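Local coordinates for protein CutA1 (Shewanella, PDB 3AHP) that belongs to the CutA1 divalent ion tolerance family, is notably stable for a psychrotrophic bacterium's protein, and probably works as a trimer that may bind divalent metal ions, at the interface of chains A and B. Sequence-based numbering; all coordinates share one arbitrary frame. Chains: chain A/B, CutA1.

Contact 1: the interface of chains A and B. Residues chain A 10, 87-90; chain B 8, 89-91.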
ATOM      1  N   PHE A  10      -4.741  -2.430   5.580  1.00 24.14           N
ATOM      2  CA  PHE A  10      -3.353  -2.692   5.930  1.00 25.77           C
ATOM      3  C   PHE A  10      -3.224  -3.099   7.398  1.00 27.01           C
ATOM      4  O   PHE A  10      -3.843  -2.518   8.296  1.00 26.96           O
ATOM      5  CB  PHE A  10      -2.448  -1.475   5.627  1.00 26.00           C
ATOM      6  CG  PHE A  10      -2.379  -1.110   4.164  1.00 26.76           C
ATOM      7  CD1 PHE A  10      -3.347  -0.289   3.586  1.00 28.40           C
ATOM      8  CD2 PHE A  10      -1.376  -1.627   3.353  1.00 26.15           C
ATOM      9  CE1 PHE A  10      -3.303   0.024   2.240  1.00 26.31           C
ATOM     10  CE2 PHE A  10      -1.303  -1.294   2.009  1.00 24.75           C
ATOM     11  CZ  PHE A  10      -2.261  -0.460   1.457  1.00 28.00           C
ATOM     12  N   ILE A  87      -5.740  -0.458   9.426  1.00 23.71           N
ATOM     13  CA  ILE A  87      -6.262   0.744   8.791  1.00 24.71           C
ATOM     14  C   ILE A  87      -6.963   0.450   7.469  1.00 24.71           C
ATOM     15  O   ILE A  87      -6.586  -0.459   6.737  1.00 25.17           O
ATOM     16  CB  ILE A  87      -5.186   1.840   8.615  1.00 24.90           C
ATOM     17  CG1 ILE A  87      -4.046   1.332   7.746  1.00 23.53           C
ATOM     18  CG2 ILE A  87      -4.647   2.290   9.967  1.00 23.31           C
ATOM     19  CD1 ILE A  87      -3.188   2.434   7.182  1.00 27.55           C
ATOM     20  N   ALA A  88      -8.035   1.181   7.207  1.00 24.79           N
ATOM     21  CA  ALA A  88      -8.787   0.993   5.985  1.00 25.33           C
ATOM     22  C   ALA A  88      -8.502   2.068   4.937  1.00 24.57           C
ATOM     23  O   ALA A  88      -8.514   3.258   5.222  1.00 22.51           O
ATOM     24  CB  ALA A  88     -10.278   0.929   6.292  1.00 26.81           C
ATOM     25  N   THR A  89      -8.387   1.612   3.702  1.00 26.03           N
ATOM     26  CA  THR A  89      -8.198   2.459   2.541  1.00 28.24           C
ATOM     27  C   THR A  89      -9.264   2.145   1.459  1.00 28.65           C
ATOM     28  O   THR A  89      -9.656   0.980   1.266  1.00 28.69           O
ATOM     29  CB  THR A  89      -6.780   2.246   2.009  1.00 28.29           C
ATOM     30  OG1 THR A  89      -5.936   3.292   2.499  1.00 35.56           O
ATOM     31  CG2 THR A  89      -6.740   2.215   0.507  1.00 30.72           C
ATOM     32  N   PRO A  90      -9.763   3.183   0.769  1.00 27.88           N
ATOM     33  CA  PRO A  90     -10.807   2.952  -0.222  1.00 26.98           C
ATOM     34  C   PRO A  90     -10.271   2.274  -1.486  1.00 26.82           C
ATOM     35  O   PRO A  90      -9.216   2.655  -2.007  1.00 27.04           O
ATOM     36  CB  PRO A  90     -11.301   4.369  -0.554  1.00 26.43           C
ATOM     37  CG  PRO A  90     -10.336   5.332   0.080  1.00 24.08           C
ATOM     38  CD  PRO A  90      -9.203   4.538   0.663  1.00 27.83           C
TER
ATOM     39  N   LEU B   8      -2.466   7.734   5.057  1.00 23.23           N
ATOM     40  CA  LEU B   8      -1.367   6.832   4.759  1.00 21.98           C
ATOM     41  C   LEU B   8      -0.494   7.409   3.649  1.00 20.28           C
ATOM     42  O   LEU B   8      -0.964   7.669   2.553  1.00 19.95           O
ATOM     43  CB  LEU B   8      -1.930   5.474   4.345  1.00 23.42           C
ATOM     44  CG  LEU B   8      -0.976   4.300   4.154  1.00 22.80           C
ATOM     45  CD1 LEU B   8      -0.189   4.074   5.407  1.00 21.67           C
ATOM     46  CD2 LEU B   8      -1.748   3.046   3.723  1.00 22.44           C
ATOM     47  N   THR B  89      -2.501   8.657   0.535  1.00 23.71           N
ATOM     48  CA  THR B  89      -3.846   8.124   0.349  1.00 24.67           C
ATOM     49  C   THR B  89      -4.667   8.250   1.638  1.00 25.02           C
ATOM     50  O   THR B  89      -4.106   8.280   2.729  1.00 26.31           O
ATOM     51  CB  THR B  89      -3.789   6.657  -0.088  1.00 25.17           C
ATOM     52  OG1 THR B  89      -3.436   5.839   1.031  1.00 25.19           O
ATOM     53  CG2 THR B  89      -2.735   6.473  -1.186  1.00 25.32           C
ATOM     54  N   PRO B  90      -6.003   8.337   1.526  1.00 25.03           N
ATOM     55  CA  PRO B  90      -6.822   8.608   2.707  1.00 24.62           C
ATOM     56  C   PRO B  90      -7.098   7.347   3.523  1.00 25.79           C
ATOM     57  O   PRO B  90      -7.396   6.290   2.954  1.00 24.46           O
ATOM     58  CB  PRO B  90      -8.120   9.120   2.101  1.00 25.65           C
ATOM     59  CG  PRO B  90      -8.222   8.359   0.810  1.00 24.79           C
ATOM     60  CD  PRO B  90      -6.817   8.228   0.303  1.00 24.36           C
ATOM     61  N   ILE B  91      -6.940   7.445   4.839  1.00 26.22           N
ATOM     62  CA  ILE B  91      -7.455   6.424   5.736  1.00 26.48           C
ATOM     63  C   ILE B  91      -8.901   6.759   6.063  1.00 26.87           C
ATOM     64  O   ILE B  91      -9.173   7.816   6.614  1.00 27.12           O
ATOM     65  CB  ILE B  91      -6.666   6.377   7.046  1.00 26.27           C
ATOM     66  CG1 ILE B  91      -5.290   5.750   6.825  1.00 26.11           C
ATOM     67  CG2 ILE B  91      -7.443   5.589   8.086  1.00 28.19           C
ATOM     68  CD1 ILE B  91      -4.347   5.893   8.009  1.00 22.03           C
TER
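B:Leu8 lays its CD2 methyl over the ring of A:Phe10, and both its methyls touch A:Ile87, a compact example of how CutA1 subunits join through the apolar side chains of their strands. The CD2 methyl lies over one face of the phenyl ring, 4.0 Å from its centroid and displaced toward the rim, close to the CD1 and CE1 carbons. Beside it, the CD1 methyl of A:Ile87 meets B:Leu8 and stands 3.7 Å from CD1 of B:Ile91. A:Ile87 crosses each of these two side chains at about a right angle, so its terminal methyl fills the angle between them. What puts it there is a chi1 of 60°, with CG1 lodged between the backbone N and the carbonyl carbon; the CG2 branch of the same residue also comes near B:Ile91 CD1. B:Leu8 reaches across with CG anti to its own backbone N (chi1 -172°).

Further along, the two copies of strand 86-91 meet in offset pairings, some of like residues, Pro90 with Pro90, and some of unlike ones, A:Ala88 with B:Ile91 and A:Thr89 with B:Pro90. A:Ala88 O, a backbone carbonyl, lies 3.4 Å from B:Ile91 CA. The hydroxyl OG1 of A:Thr89 makes a weak hydrogen bond to the backbone O of B:Pro90, adding a polar element to a largely apolar seam. Behind this first shell, B:Thr89 OG1 donates another weak hydrogen bond to B:Leu8 O, tying strand 86-91 to strand 6-13 within chain B. The two proline rings meet obliquely, A:Pro90 CG lying 3.8 Å from B:Pro90 CG.

Contact 2: the interface of chains A and B. Residues chain A 10, 58, 85, 87; chain B 8, 10, 36, 60, 62.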
ATOM      1  N   PHE A  10      -4.741  -2.430   5.580  1.00 24.14           N
ATOM      2  CA  PHE A  10      -3.353  -2.692   5.930  1.00 25.77           C
ATOM      3  C   PHE A  10      -3.224  -3.099   7.398  1.00 27.01           C
ATOM      4  O   PHE A  10      -3.843  -2.518   8.296  1.00 26.96           O
ATOM      5  CB  PHE A  10      -2.448  -1.475   5.627  1.00 26.00           C
ATOM      6  CG  PHE A  10      -2.379  -1.110   4.164  1.00 26.76           C
ATOM      7  CD1 PHE A  10      -3.347  -0.289   3.586  1.00 28.40           C
ATOM      8  CD2 PHE A  10      -1.376  -1.627   3.353  1.00 26.15           C
ATOM      9  CE1 PHE A  10      -3.303   0.024   2.240  1.00 26.31           C
ATOM     10  CE2 PHE A  10      -1.303  -1.294   2.009  1.00 24.75           C
ATOM     11  CZ  PHE A  10      -2.261  -0.460   1.457  1.00 28.00           C
ATOM     12  N   PRO A  58       3.705  -7.698   7.109  1.00 30.20           N
ATOM     13  CA  PRO A  58       2.633  -6.830   6.747  1.00 28.37           C
ATOM     14  C   PRO A  58       1.577  -7.620   6.036  1.00 27.82           C
ATOM     15  O   PRO A  58       1.828  -8.596   5.402  1.00 26.04           O
ATOM     16  CB  PRO A  58       3.320  -5.841   5.847  1.00 27.28           C
ATOM     17  CG  PRO A  58       4.314  -6.545   5.273  1.00 29.05           C
ATOM     18  CD  PRO A  58       4.854  -7.453   6.247  1.00 28.90           C
ATOM     19  N   GLU A  85      -1.859  -2.455  14.490  1.00 28.42           N
ATOM     20  CA  GLU A  85      -2.073  -1.569  13.362  1.00 27.57           C
ATOM     21  C   GLU A  85      -3.118  -2.180  12.436  1.00 26.22           C
ATOM     22  O   GLU A  85      -3.075  -3.368  12.105  1.00 26.28           O
ATOM     23  CB  GLU A  85      -0.757  -1.287  12.633  1.00 28.55           C
ATOM     24  CG  GLU A  85      -0.872  -0.704  11.231  1.00 32.51           C
ATOM     25  CD  GLU A  85       0.495  -0.569  10.538  1.00 40.56           C
ATOM     26  OE1 GLU A  85       1.529  -0.497  11.245  1.00 40.42           O
ATOM     27  OE2 GLU A  85       0.530  -0.508   9.288  1.00 41.91           O
ATOM     28  N   ILE A  87      -5.740  -0.458   9.426  1.00 23.71           N
ATOM     29  CA  ILE A  87      -6.262   0.744   8.791  1.00 24.71           C
ATOM     30  C   ILE A  87      -6.963   0.450   7.469  1.00 24.71           C
ATOM     31  O   ILE A  87      -6.586  -0.459   6.737  1.00 25.17           O
ATOM     32  CB  ILE A  87      -5.186   1.840   8.615  1.00 24.90           C
ATOM     33  CG1 ILE A  87      -4.046   1.332   7.746  1.00 23.53           C
ATOM     34  CG2 ILE A  87      -4.647   2.290   9.967  1.00 23.31           C
ATOM     35  CD1 ILE A  87      -3.188   2.434   7.182  1.00 27.55           C
TER
ATOM     36  N   LEU B   8      -2.466   7.734   5.057  1.00 23.23           N
ATOM     37  CA  LEU B   8      -1.367   6.832   4.759  1.00 21.98           C
ATOM     38  C   LEU B   8      -0.494   7.409   3.649  1.00 20.28           C
ATOM     39  O   LEU B   8      -0.964   7.669   2.553  1.00 19.95           O
ATOM     40  CB  LEU B   8      -1.930   5.474   4.345  1.00 23.42           C
ATOM     41  CG  LEU B   8      -0.976   4.300   4.154  1.00 22.80           C
ATOM     42  CD1 LEU B   8      -0.189   4.074   5.407  1.00 21.67           C
ATOM     43  CD2 LEU B   8      -1.748   3.046   3.723  1.00 22.44           C
ATOM     44  N   PHE B  10       2.894   7.083   1.200  1.00 19.16           N
ATOM     45  CA  PHE B  10       3.883   6.181   0.611  1.00 19.65           C
ATOM     46  C   PHE B  10       5.044   7.001   0.117  1.00 19.83           C
ATOM     47  O   PHE B  10       4.857   8.039  -0.515  1.00 20.81           O
ATOM     48  CB  PHE B  10       3.306   5.385  -0.568  1.00 19.30           C
ATOM     49  CG  PHE B  10       2.213   4.451  -0.191  1.00 17.85           C
ATOM     50  CD1 PHE B  10       0.896   4.892  -0.126  1.00 20.57           C
ATOM     51  CD2 PHE B  10       2.491   3.130   0.108  1.00 15.69           C
ATOM     52  CE1 PHE B  10      -0.134   4.014   0.256  1.00 19.87           C
ATOM     53  CE2 PHE B  10       1.481   2.255   0.468  1.00 14.07           C
ATOM     54  CZ  PHE B  10       0.165   2.701   0.557  1.00 13.91           C
ATOM     55  N   GLN B  36       6.928   2.558   8.616  1.00 23.44           N
ATOM     56  CA  GLN B  36       7.251   1.197   8.202  1.00 22.80           C
ATOM     57  C   GLN B  36       8.241   1.257   7.055  1.00 21.41           C
ATOM     58  O   GLN B  36       8.024   1.955   6.071  1.00 20.47           O
ATOM     59  CB  GLN B  36       5.964   0.487   7.768  1.00 24.27           C
ATOM     60  CG  GLN B  36       6.092  -0.992   7.425  1.00 25.47           C
ATOM     61  CD  GLN B  36       4.790  -1.567   6.852  1.00 28.11           C
ATOM     62  OE1 GLN B  36       3.780  -1.663   7.549  1.00 25.48           O
ATOM     63  NE2 GLN B  36       4.798  -1.882   5.558  1.00 30.76           N
ATOM     64  N   GLN B  60       6.034   3.333   4.525  1.00 23.15           N
ATOM     65  CA  GLN B  60       4.682   3.774   4.846  1.00 24.43           C
ATOM     66  C   GLN B  60       4.666   4.664   6.087  1.00 23.00           C
ATOM     67  O   GLN B  60       5.172   4.278   7.128  1.00 23.14           O
ATOM     68  CB  GLN B  60       3.758   2.587   5.090  1.00 25.13           C
ATOM     69  CG  GLN B  60       3.514   1.653   3.911  1.00 27.11           C
ATOM     70  CD  GLN B  60       2.565   0.512   4.298  1.00 34.74           C
ATOM     71  OE1 GLN B  60       2.304  -0.392   3.497  1.00 30.92           O
ATOM     72  NE2 GLN B  60       2.057   0.548   5.553  1.00 31.19           N
ATOM     73  N   LYS B  62       2.193   6.650   8.836  1.00 21.27           N
ATOM     74  CA  LYS B  62       0.842   6.834   9.310  1.00 22.90           C
ATOM     75  C   LYS B  62       0.763   8.032  10.222  1.00 23.14           C
ATOM     76  O   LYS B  62       1.554   8.162  11.162  1.00 23.67           O
ATOM     77  CB  LYS B  62       0.307   5.566   9.972  1.00 23.89           C
ATOM     78  CG  LYS B  62       0.199   4.392   9.007  1.00 25.69           C
ATOM     79  CD  LYS B  62       0.668   3.107   9.652  1.00 35.62           C
ATOM     80  CE  LYS B  62       2.092   2.756   9.266  1.00 38.19           C
ATOM     81  NZ  LYS B  62       2.100   1.579   8.336  1.00 47.40           N
TER
HETATM   82  O   HOH W   1       0.812  -2.394   7.226  1.00 33.02           O
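A:Glu85 and B:Lys62 form a salt bridge beside an aromatic and aliphatic cluster in this subunit interface of the CutA1 family, showing how a charged margin can complement an apolar core. On the packed side, the A:Phe10 ring, already covered on one face by B:Leu8, also receives its counterpart from the other chain. B:Phe10 turns its CZ end toward the CZ rim of A:Phe10, coming from the face that B:Leu8 covers, with CZ to CZ 4.1 Å and no stacking of the ring faces. The amide of B:Gln60 flanks the same ring: its OE1 is 3.9 Å from A:Phe10 CD2, and the amide and ring planes are turned 85° apart. An extended chain beyond CG carries this amide from strand 50-64 to the phenylalanine, where it contributes van der Waals contact.

At the margin the salt bridge is a direct polar grip. B:Lys62 NZ donates a hydrogen bond of 2.8 Å to the A:Glu85 carboxylate oxygen OE2, arriving from above the carboxylate plane, 42° out of it. To get there the lysine bends at chi2, chi3 and chi4, folding its chain so that CD and CE also pack against the carboxylate; B:Lys62 CD lies 3.8 Å from A:Glu85 CD. In the glutamate, a first torsion of 164° swings CG away from the backbone N and the chain runs on extended from there, and the side chains cross at about a right angle. The ammonium group would be expected to stabilise negative charge on the carboxylate. Toward B:Gln36 the assembly is looser, and direct contact gives way to water: water 1 lies 2.8 Å from A:Glu85 OE2 and 3.1 Å from B:Gln36 OE1, bridging the carboxylate to the amide oxygen. A:Pro58 borders this loose end more distantly, its CB 4.2 Å from B:Gln36 NE2.

Contact 1 and contact 2 are neighbouring parts of one continuous interface, the centres of their C-alpha atoms about 8 Å apart. A:Phe10, A:Ile87 and B:Leu8 belong to both, so strand 6-13 of each chain and strand 86-91 of chain A run through the join. From this shared apolar centre, contact 1 continues along the 86-91 strands, whereas contact 2 turns toward the long strand 50-64 of chain B and a charged, hydrated border. With three copies in the deposited assembly, repetition of such patches between subunits would close a trimer, an arrangement consistent with the CutA1 family.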